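Local atomic coordinates of orotidine 5'-phosphate decarboxylase (Streptomyces avermitilis, PDB entry 3V75), a protein that probably catalyses the decarboxylation of orotidine 5'-phosphate to UMP, the last step of de novo UMP biosynthesis. Residues 83-88 with 115-120; 143-148 with 170-175; 99-104 with 139-144. All coordinates share one frame; numbering follows the deposited sequence. Where two conformers were deposited one is given.

Contacts 1 and 2 are wholly buried and belong to the same closed parallel barrel, where strands 113-120 and 145-148 are neighbours. Asp117 of contact 1 meets Thr147 of contact 2 there, OD1 to OG1 at 2.7 Å. Contact 1, at the strand ends, is dominated by charge: two lysines, one of them the predicted proton donor, share an aspartate. Contact 2 is backbone hydrogen bonding padded with apolar side chains. Contact 3 lies farther out, between helix 93-109 and the loop leading into strand 145-148; it has van der Waals packing but no direct hydrogen bond. It shares Ser143 and Asp144 with contact 2 and, through Leu100 and Val104, packs on Met116 of contact 1.

Contact 1: 83-88 with 115-120; sequences KPQSAF and VMDAKR
Lys83 and Asp117 form a salt bridge at the heart of this contact: Lys83 NZ lies 2.7 Å from Asp117 OD2, which receives it on its anti lone pair, on the side away from OD1. Lys83 gets there by folding its chain at chi3 and chi4 (76° and 66°), which brings the ammonium round to OD2. Lys119 NZ, 2.9 Å from Asp117 OD1, meets it from the syn side, tilted 26° from the carboxylate plane, with a weak second bond to OD2. The amide of Gln85 is tilted against the carboxylate, its NE2 3.4 Å from Asp117 CG, and it holds a water that also makes a weak bond to OD2.

This Asp-Lys cluster at the C-terminal ends of barrel strands is characteristic of the OMP decarboxylase active site, and Lys119 is the predicted proton donor; Asp122 of the second subunit adds a further carboxylate to its NZ. Behind the charges, Asp117 N donates to Pro84 O (3.0 Å) and Ser86 N to Asp117 O (3.0 Å), a single bridge holding Asp117 through both its N and its O. Glutamine suits its place because Gln85 OE1 also caps helix 86-90, accepting from Ala87 N at 2.9 Å. Farther out, the Ala118 methyl lies over one face of the Arg120 guanidinium, offset toward its rim, while Glu90 binds both Ser86 OG and Arg120 NH2.

Contact 2: 143-148 with 170-175; sequences SDALTV and GLFVLA
Val148 and Phe172 are tied by a backbone hydrogen bond, Val148 N to Phe172 O at 2.9 Å, and they bury more surface here than any other residues of the pair. Both backbone polar atoms of Val148 are used, since its O accepts from Leu174 N at 3.0 Å. Its side chain points the other way from the Phe172 ring. The methyl CG2, set between the backbone N and the carbonyl carbon (chi1 -63° places CG1 beside N), meets Val173 CG2 at 3.8 Å, and CG1 lies 4.3 Å from Leu171 CD2. Branched and apolar, valine fills the space over this face, shared with Leu146 and Leu171.

The two strands are the successive parallel strands of a beta-alpha-beta unit, joined through helix 158-167 and inclined by 22°, as in the twisted wall of a TIM barrel. Phe172 lies on the inner face with Ala145 and Thr147. Its N donates to Leu146 O at 2.9 Å, and its ring leans obliquely against the Ala145 methyl, CE1 to CB 3.9 Å; Phe27 of helix 27-38 and Val220 of the next strand pack on it too. A large flat ring fits where neighbouring positions are small: Ala145 presents one methyl, and Gly170, level with it, has no side chain at all. Gly170 O accepts from Leu146 N at 3.2 Å. Thr147 CG2 brushes Phe172 CB at 4.1 Å, while Thr147 OG1 bonds Asp117 OD1 and Lys119 N beside the active site.

Contact 3: 99-104 with 139-144; sequences VLEKTV and SPLFSD
The side chains of Glu101 and Pro140 lie side by side, with Pro140 CB over one face of the carboxylate and offset from its centre. Glu101 OE2 rests on the ring carbons, 3.4 Å from Pro140 CG. The meeting is purely van der Waals; OE1 is hydrogen-bonded to Ser94 OG of the second subunit. Nearer the helix backbone, Glu101 CG touches Pro140 O at 3.5 Å and Leu141 CD2 at 3.6 Å. With CG anti to the carbonyl carbon (chi1 -72°), that methylene is set against the loop, and the extended chain beyond it carries the carboxylate on to the Pro140 ring.

The same methyl, Leu141 CD2, also meets Leu100 CG at 3.9 Å, the two leucine side chains crossing at about a right angle. One turn on, Val104 CG1 presses against Phe142 O at 3.3 Å, its beta branch making a compact filler there. The loop also has bonds of its own: residues 139-142 form a type I beta turn, and Ser143 OG donates to Leu141 O. It is the alpha-to-beta connection leading into strand 145-148, laid against helix 93-109 on the outside of the barrel. Were Glu101 replaced by alanine, a gap would probably open beside Pro140 and Leu141, and Ser94 of the second subunit would lose this acceptor. Glutamate thus serves two surroundings: its aliphatic part packs against the loop, while its carboxylate offers OE1 to a polar group across the subunit interface.

Contact 1: 83-88 with 115-120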
# COMPACT_ATOMS: atom_id res chain seq x y z
N LYS A 83 5.28 14.38 7.37
CA LYS A 83 4.96 13.05 6.87
C LYS A 83 3.52 12.71 7.20
O LYS A 83 3.23 12.15 8.26
CB LYS A 83 5.93 12.01 7.45
CG LYS A 83 5.69 10.59 6.89
CD LYS A 83 6.77 9.61 7.31
CE LYS A 83 6.63 9.14 8.76
NZ LYS A 83 5.41 8.33 9.03
N PRO A 84 2.59 13.05 6.31
CA PRO A 84 1.22 12.57 6.53
C PRO A 84 1.16 11.07 6.39
O PRO A 84 1.81 10.52 5.49
CB PRO A 84 0.40 13.23 5.41
CG PRO A 84 1.43 13.59 4.37
CD PRO A 84 2.72 13.85 5.08
N GLN A 85 0.38 10.41 7.24
CA GLN A 85 0.15 8.97 7.12
C GLN A 85 -1.20 8.78 6.44
O GLN A 85 -2.25 9.04 7.01
CB GLN A 85 0.18 8.29 8.51
CG GLN A 85 -0.30 6.84 8.54
CD GLN A 85 0.30 6.02 7.43
OE1 GLN A 85 -0.42 5.61 6.49
NE2 GLN A 85 1.61 5.77 7.51
N SER A 86 -1.13 8.31 5.19
CA SER A 86 -2.30 8.19 4.33
C SER A 86 -3.45 7.41 4.99
O SER A 86 -4.61 7.77 4.80
CB SER A 86 -1.90 7.50 3.02
OG SER A 86 -2.96 7.55 2.10
N ALA A 87 -3.14 6.35 5.72
CA ALA A 87 -4.21 5.50 6.25
C ALA A 87 -5.22 6.26 7.10
O ALA A 87 -6.40 5.95 7.11
CB ALA A 87 -3.64 4.32 7.06
N PHE A 88 -4.72 7.24 7.86
CA PHE A 88 -5.60 7.97 8.78
C PHE A 88 -6.57 8.89 8.04
O PHE A 88 -7.58 9.29 8.60
CB PHE A 88 -4.78 8.76 9.81
CG PHE A 88 -3.90 7.87 10.66
CD1 PHE A 88 -4.40 6.71 11.24
CD2 PHE A 88 -2.57 8.20 10.89
CE1 PHE A 88 -3.54 5.88 12.04
CE2 PHE A 88 -1.76 7.39 11.66
CZ PHE A 88 -2.25 6.24 12.22
N VAL A 115 6.67 14.10 2.73
CA VAL A 115 6.87 12.70 2.47
C VAL A 115 5.54 12.02 2.66
O VAL A 115 5.01 11.96 3.79
CB VAL A 115 7.90 12.10 3.46
CG1 VAL A 115 7.99 10.58 3.28
CG2 VAL A 115 9.24 12.78 3.26
N MSE A 116 4.97 11.51 1.57
CA MSE A 116 3.69 10.83 1.66
C MSE A 116 3.93 9.42 2.21
O MSE A 116 4.54 8.57 1.52
CB MSE A 116 3.02 10.77 0.30
CG MSE A 116 1.78 9.91 0.30
SE MSE A 116 0.30 10.70 1.33
CE MSE A 116 0.07 12.28 0.26
N ASP A 117 3.47 9.13 3.43
CA ASP A 117 3.64 7.78 3.95
C ASP A 117 2.41 6.95 3.62
O ASP A 117 1.38 6.95 4.33
CB ASP A 117 3.93 7.80 5.46
CG ASP A 117 4.48 6.51 5.94
OD1 ASP A 117 4.43 5.49 5.19
OD2 ASP A 117 5.01 6.45 7.09
N ALA A 118 2.51 6.27 2.48
CA ALA A 118 1.41 5.48 1.93
C ALA A 118 1.82 4.01 1.70
O ALA A 118 0.96 3.15 1.42
CB ALA A 118 0.92 6.11 0.64
N LYS A 119 3.12 3.73 1.83
CA LYS A 119 3.64 2.35 1.72
C LYS A 119 3.01 1.58 0.57
O LYS A 119 2.46 0.48 0.74
CB LYS A 119 3.51 1.60 3.06
CG LYS A 119 4.37 2.24 4.17
CD LYS A 119 4.32 1.37 5.42
CE LYS A 119 5.12 2.01 6.60
NZ LYS A 119 4.47 3.29 7.07
N ARG A 120 3.10 2.17 -0.63
CA ARG A 120 2.51 1.52 -1.81
C ARG A 120 3.50 0.55 -2.42
O ARG A 120 4.72 0.73 -2.34
CB ARG A 120 2.12 2.57 -2.87
CG ARG A 120 1.14 3.63 -2.34
CD ARG A 120 -0.14 3.00 -1.79
NE ARG A 120 -1.26 3.97 -1.75
CZ ARG A 120 -2.00 4.30 -0.68
NH1 ARG A 120 -1.73 3.77 0.53
NH2 ARG A 120 -3.01 5.16 -0.83
O HOH W 1 3.05 6.14 9.94

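Contact 2: 143-148 with 170-175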
# COMPACT_ATOMS: atom_id res chain seq x y z
N SER A 143 3.67 14.85 -3.94
CA SER A 143 4.48 14.91 -2.72
C SER A 143 5.96 14.88 -3.10
O SER A 143 6.33 14.40 -4.18
CB SER A 143 4.13 13.72 -1.80
OG SER A 143 2.75 13.74 -1.44
N ASP A 144 6.83 15.35 -2.21
CA ASP A 144 8.25 15.36 -2.51
C ASP A 144 8.88 13.98 -2.44
O ASP A 144 9.91 13.72 -3.05
CB ASP A 144 8.95 16.31 -1.53
CG ASP A 144 8.46 17.70 -1.73
OD1 ASP A 144 8.82 18.30 -2.78
OD2 ASP A 144 7.66 18.21 -0.89
N ALA A 145 8.26 13.07 -1.69
CA ALA A 145 8.68 11.67 -1.70
C ALA A 145 7.53 10.77 -1.32
O ALA A 145 6.52 11.24 -0.78
CB ALA A 145 9.89 11.44 -0.77
N LEU A 146 7.69 9.47 -1.56
CA LEU A 146 6.65 8.49 -1.29
C LEU A 146 7.29 7.31 -0.60
O LEU A 146 8.34 6.83 -1.06
CB LEU A 146 6.03 8.03 -2.62
CG LEU A 146 4.99 6.92 -2.54
CD1 LEU A 146 3.71 7.32 -1.77
CD2 LEU A 146 4.67 6.40 -4.00
N THR A 147 6.68 6.79 0.46
CA THR A 147 7.15 5.53 1.02
C THR A 147 6.57 4.38 0.19
O THR A 147 5.37 4.38 -0.18
CB THR A 147 6.77 5.33 2.53
OG1 THR A 147 5.34 5.35 2.65
CG2 THR A 147 7.38 6.47 3.41
N VAL A 148 7.42 3.38 -0.06
CA VAL A 148 7.04 2.21 -0.88
C VAL A 148 7.52 0.93 -0.24
O VAL A 148 8.55 0.90 0.47
CB VAL A 148 7.57 2.29 -2.34
CG1 VAL A 148 6.94 3.49 -3.06
CG2 VAL A 148 9.11 2.42 -2.37
N GLY A 170 11.48 11.90 -4.50
CA GLY A 170 12.25 10.77 -4.01
C GLY A 170 11.35 9.63 -3.55
O GLY A 170 10.11 9.72 -3.60
N LEU A 171 11.98 8.55 -3.11
CA LEU A 171 11.26 7.43 -2.51
C LEU A 171 11.92 7.09 -1.18
O LEU A 171 13.12 7.35 -1.00
CB LEU A 171 11.33 6.16 -3.39
CG LEU A 171 10.75 6.28 -4.81
CD1 LEU A 171 10.99 4.94 -5.57
CD2 LEU A 171 9.28 6.63 -4.82
N PHE A 172 11.14 6.49 -0.27
CA PHE A 172 11.70 5.79 0.89
C PHE A 172 11.21 4.37 0.84
O PHE A 172 10.01 4.09 0.96
CB PHE A 172 11.26 6.45 2.19
CG PHE A 172 11.94 7.80 2.44
CD1 PHE A 172 11.35 8.99 2.02
CD2 PHE A 172 13.20 7.86 3.07
CE1 PHE A 172 11.98 10.21 2.25
CE2 PHE A 172 13.82 9.07 3.29
CZ PHE A 172 13.21 10.24 2.88
N VAL A 173 12.15 3.46 0.63
CA VAL A 173 11.84 2.04 0.53
C VAL A 173 11.90 1.42 1.90
O VAL A 173 12.89 1.60 2.60
CB VAL A 173 12.86 1.33 -0.43
CG1 VAL A 173 12.54 -0.17 -0.52
CG2 VAL A 173 12.81 2.00 -1.83
N LEU A 174 10.87 0.67 2.30
CA LEU A 174 10.93 -0.01 3.59
C LEU A 174 12.14 -0.93 3.63
O LEU A 174 12.32 -1.75 2.73
CB LEU A 174 9.69 -0.86 3.82
CG LEU A 174 8.34 -0.15 3.74
CD1 LEU A 174 7.20 -1.11 3.98
CD2 LEU A 174 8.28 1.03 4.76
N ALA A 175 12.98 -0.80 4.66
CA ALA A 175 14.13 -1.68 4.79
C ALA A 175 14.14 -2.43 6.12
O ALA A 175 14.09 -3.65 6.16
CB ALA A 175 15.44 -0.90 4.59

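Contact 3: 99-104 with 139-144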
# COMPACT_ATOMS: atom_id res chain seq x y z
N VAL A 99 -9.23 16.05 2.18
CA VAL A 99 -8.49 16.78 3.24
C VAL A 99 -6.98 16.58 3.06
O VAL A 99 -6.20 17.51 3.21
CB VAL A 99 -8.92 16.32 4.64
CG1 VAL A 99 -8.01 16.96 5.70
CG2 VAL A 99 -10.39 16.70 4.88
N LEU A 100 -6.58 15.34 2.73
CA LEU A 100 -5.17 15.05 2.51
C LEU A 100 -4.59 15.89 1.36
O LEU A 100 -3.49 16.44 1.48
CB LEU A 100 -4.95 13.56 2.24
CG LEU A 100 -3.52 13.09 2.01
CD1 LEU A 100 -2.60 13.43 3.18
CD2 LEU A 100 -3.58 11.57 1.78
N GLU A 101 -5.35 16.00 0.27
CA GLU A 101 -4.91 16.83 -0.86
C GLU A 101 -4.61 18.25 -0.42
O GLU A 101 -3.57 18.82 -0.76
CB GLU A 101 -5.99 16.84 -1.95
CG GLU A 101 -6.08 15.51 -2.69
CD GLU A 101 -7.31 15.39 -3.57
OE1 GLU A 101 -8.35 16.04 -3.30
OE2 GLU A 101 -7.23 14.61 -4.56
N LYS A 102 -5.55 18.83 0.33
CA LYS A 102 -5.41 20.24 0.73
C LYS A 102 -4.25 20.42 1.69
O LYS A 102 -3.50 21.40 1.63
CB LYS A 102 -6.67 20.74 1.43
CG LYS A 102 -7.88 20.82 0.59
CD LYS A 102 -9.01 21.54 1.37
CE LYS A 102 -8.86 21.36 2.91
NZ LYS A 102 -9.81 20.24 3.45
N THR A 103 -4.10 19.46 2.60
CA THR A 103 -3.06 19.49 3.61
C THR A 103 -1.68 19.49 2.96
O THR A 103 -0.81 20.28 3.32
CB THR A 103 -3.24 18.28 4.57
OG1 THR A 103 -4.52 18.37 5.20
CG2 THR A 103 -2.16 18.25 5.66
N VAL A 104 -1.48 18.57 2.01
CA VAL A 104 -0.21 18.45 1.33
C VAL A 104 0.05 19.74 0.53
O VAL A 104 1.16 20.29 0.56
CB VAL A 104 -0.20 17.22 0.39
CG1 VAL A 104 1.00 17.28 -0.53
CG2 VAL A 104 -0.22 15.92 1.20
N SER A 139 -0.45 16.04 -10.17
CA SER A 139 -1.39 15.25 -9.36
C SER A 139 -1.86 16.01 -8.16
O SER A 139 -1.08 16.77 -7.57
CB SER A 139 -0.77 14.02 -8.87
OG SER A 139 -1.70 13.46 -7.95
N PRO A 140 -3.17 15.82 -7.77
CA PRO A 140 -3.62 16.56 -6.59
C PRO A 140 -3.00 15.96 -5.32
O PRO A 140 -3.21 16.58 -4.30
CB PRO A 140 -5.15 16.33 -6.59
CG PRO A 140 -5.29 14.97 -7.28
CD PRO A 140 -4.27 15.05 -8.39
N LEU A 141 -2.28 14.83 -5.38
CA LEU A 141 -1.51 14.35 -4.20
C LEU A 141 0.01 14.46 -4.33
O LEU A 141 0.75 13.77 -3.60
CB LEU A 141 -1.93 12.93 -3.78
CG LEU A 141 -3.39 12.78 -3.33
CD1 LEU A 141 -3.88 11.34 -3.53
CD2 LEU A 141 -3.47 13.14 -1.86
N PHE A 142 0.49 15.31 -5.25
CA PHE A 142 1.93 15.43 -5.50
C PHE A 142 2.69 15.68 -4.21
O PHE A 142 2.39 16.66 -3.50
CB PHE A 142 2.26 16.56 -6.48
CG PHE A 142 3.75 16.72 -6.77
CD1 PHE A 142 4.53 15.63 -7.16
CD2 PHE A 142 4.37 17.96 -6.67
CE1 PHE A 142 5.90 15.77 -7.43
CE2 PHE A 142 5.73 18.12 -6.99
CZ PHE A 142 6.50 17.02 -7.33
N SER A 143 3.67 14.85 -3.94
CA SER A 143 4.48 14.91 -2.72
C SER A 143 5.96 14.88 -3.10
O SER A 143 6.33 14.40 -4.18
CB SER A 143 4.13 13.72 -1.80
OG SER A 143 2.75 13.74 -1.44
N ASP A 144 6.83 15.35 -2.21
CA ASP A 144 8.25 15.36 -2.51
C ASP A 144 8.88 13.98 -2.44
O ASP A 144 9.91 13.72 -3.05
CB ASP A 144 8.95 16.31 -1.53
CG ASP A 144 8.46 17.70 -1.73
OD1 ASP A 144 8.82 18.30 -2.78
OD2 ASP A 144 7.66 18.21 -0.89
O HOH W 2 -1.90 17.86 -2.69